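Local coordinates for protein alginate lyase (Chitinophaga sp. MD30, PDB 6KCW) that cleaves alginate as a bacterial member of polysaccharide lyase family 36, at residues Tyr133-His136 / Gln142-Asp145. Residues are numbered along the deposited sequence; the frame is centred on the assembly and turned at random.
Sequences YIYH and QYGD. With PO4 (phosphate ion), chain B.
Gly144 fits into the angle between the rings of Tyr133 and Tyr135, its lack of a side chain placing CA against both where the loop meets edge strand 128-135. That CA makes CH-pi contacts over a face of each ring, 3.5 Å from the Tyr133 centroid and offset toward the rim. Tyr133 has CG anti to its own N (chi1 -161°), which brings the ring back toward Gly144, and Gly144 N donates to Tyr133 OH at 3.1 Å. Beside this, Ile134 and Asp145 form a single antiparallel hydrogen-bonded bridge, with 2.7 Å from Ile134 N to Asp145 O. Buried His136 NE2 donates to Asp145 OD2 at 2.7 Å, on the anti side of a carboxylate only 20° from the imidazole plane. Phe147 N binds Asp145 OD1, so both carboxylate oxygens are engaged. Packing slackens toward exposed Gln142 and Tyr143, where Tyr143 CB merely brushes Tyr133 OH. A phosphate, probably from the crystallisation liquor, lies by the hydroxyls of Tyr133 and Tyr135 and binds Lys91 and Arg117; its modelled distance to Tyr135 OH is too short to be trusted. The loop thus turns back on its own strand's end in a two-sheet, concanavalin-like antiparallel fold: strand 128-135 pairs with 113-122, while Ile134 and His136 reach Ile195 of the other sheet.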
loop_
_atom_site.group_PDB
_atom_site.type_symbol
_atom_site.label_atom_id
_atom_site.label_comp_id
_atom_site.label_asym_id
_atom_site.label_seq_id
_atom_site.Cartn_x
_atom_site.Cartn_y
_atom_site.Cartn_z
ATOM N N TYR A 133 -3.911 6.906 -2.893
ATOM C CA TYR A 133 -5.255 6.430 -2.569
ATOM C C TYR A 133 -5.419 6.583 -1.056
ATOM O O TYR A 133 -5.155 5.653 -0.293
ATOM C CB TYR A 133 -5.465 4.993 -3.026
ATOM C CG TYR A 133 -6.921 4.636 -3.128
ATOM C CD1 TYR A 133 -7.702 5.152 -4.155
ATOM C CD2 TYR A 133 -7.527 3.811 -2.192
ATOM C CE1 TYR A 133 -9.031 4.856 -4.259
ATOM C CE2 TYR A 133 -8.866 3.505 -2.289
ATOM C CZ TYR A 133 -9.613 4.028 -3.329
ATOM O OH TYR A 133 -10.953 3.738 -3.433
ATOM N N ILE A 134 -5.844 7.768 -0.636
ATOM C CA ILE A 134 -5.769 8.179 0.760
ATOM C C ILE A 134 -7.183 8.336 1.310
ATOM O O ILE A 134 -8.000 9.077 0.752
ATOM C CB ILE A 134 -4.975 9.486 0.915
ATOM C CG1 ILE A 134 -3.700 9.439 0.078
ATOM C CG2 ILE A 134 -4.562 9.690 2.349
ATOM C CD1 ILE A 134 -2.849 8.260 0.390
ATOM N N TYR A 135 -7.482 7.610 2.383
ATOM C CA TYR A 135 -8.612 7.949 3.233
ATOM C C TYR A 135 -8.068 8.864 4.319
ATOM O O TYR A 135 -6.992 8.606 4.869
ATOM C CB TYR A 135 -9.276 6.703 3.839
ATOM C CG TYR A 135 -9.977 5.800 2.833
ATOM C CD1 TYR A 135 -9.248 4.945 2.026
ATOM C CD2 TYR A 135 -11.370 5.785 2.710
ATOM C CE1 TYR A 135 -9.861 4.113 1.106
ATOM C CE2 TYR A 135 -12.002 4.948 1.782
ATOM C CZ TYR A 135 -11.232 4.114 0.979
ATOM O OH TYR A 135 -11.804 3.265 0.040
ATOM N N HIS A 136 -8.779 9.958 4.581
ATOM C CA HIS A 136 -8.388 10.907 5.614
ATOM C C HIS A 136 -9.613 11.730 6.005
ATOM O O HIS A 136 -10.712 11.554 5.465
ATOM C CB HIS A 136 -7.250 11.797 5.140
ATOM C CG HIS A 136 -7.566 12.539 3.883
ATOM N ND1 HIS A 136 -7.775 13.900 3.856
ATOM C CD2 HIS A 136 -7.714 12.108 2.607
ATOM C CE1 HIS A 136 -8.035 14.278 2.616
ATOM N NE2 HIS A 136 -8.005 13.211 1.839
ATOM N N GLN A 142 -16.414 9.304 -0.838
ATOM C CA GLN A 142 -16.577 8.242 0.139
ATOM C C GLN A 142 -15.466 7.213 0.020
ATOM O O GLN A 142 -15.129 6.546 1.005
ATOM C CB GLN A 142 -17.949 7.593 -0.043
ATOM C CG GLN A 142 -18.198 6.398 0.835
ATOM C CD GLN A 142 -19.604 5.820 0.657
ATOM O OE1 GLN A 142 -19.961 4.851 1.320
ATOM N NE2 GLN A 142 -20.389 6.398 -0.237
ATOM N N TYR A 143 -14.876 7.090 -1.166
ATOM C CA TYR A 143 -13.761 6.193 -1.415
ATOM C C TYR A 143 -12.460 6.995 -1.442
ATOM O O TYR A 143 -12.415 8.160 -1.054
ATOM C CB TYR A 143 -14.009 5.407 -2.707
ATOM C CG TYR A 143 -15.193 4.463 -2.597
ATOM C CD1 TYR A 143 -16.494 4.916 -2.811
ATOM C CD2 TYR A 143 -15.016 3.123 -2.251
ATOM C CE1 TYR A 143 -17.588 4.055 -2.697
ATOM C CE2 TYR A 143 -16.098 2.262 -2.135
ATOM C CZ TYR A 143 -17.382 2.739 -2.358
ATOM O OH TYR A 143 -18.469 1.897 -2.251
ATOM N N GLY A 144 -11.392 6.372 -1.923
ATOM C CA GLY A 144 -10.068 6.905 -1.669
ATOM C C GLY A 144 -9.809 8.205 -2.413
ATOM O O GLY A 144 -10.122 8.354 -3.598
ATOM N N ASP A 145 -9.185 9.138 -1.708
ATOM C CA ASP A 145 -8.782 10.413 -2.274
ATOM C C ASP A 145 -7.458 10.212 -3.000
ATOM O O ASP A 145 -6.487 9.737 -2.400
ATOM C CB ASP A 145 -8.672 11.439 -1.142
ATOM C CG ASP A 145 -8.519 12.854 -1.630
ATOM O OD1 ASP A 145 -8.369 13.064 -2.851
ATOM O OD2 ASP A 145 -8.531 13.770 -0.768
HETATM P P PO4 B . -11.520 0.815 -1.190
HETATM O O1 PO4 B . -10.560 -0.079 -0.447
HETATM O O2 PO4 B . -12.928 0.291 -1.007
HETATM O O3 PO4 B . -11.252 0.784 -2.678
HETATM O O4 PO4 B . -11.447 2.239 -0.619
#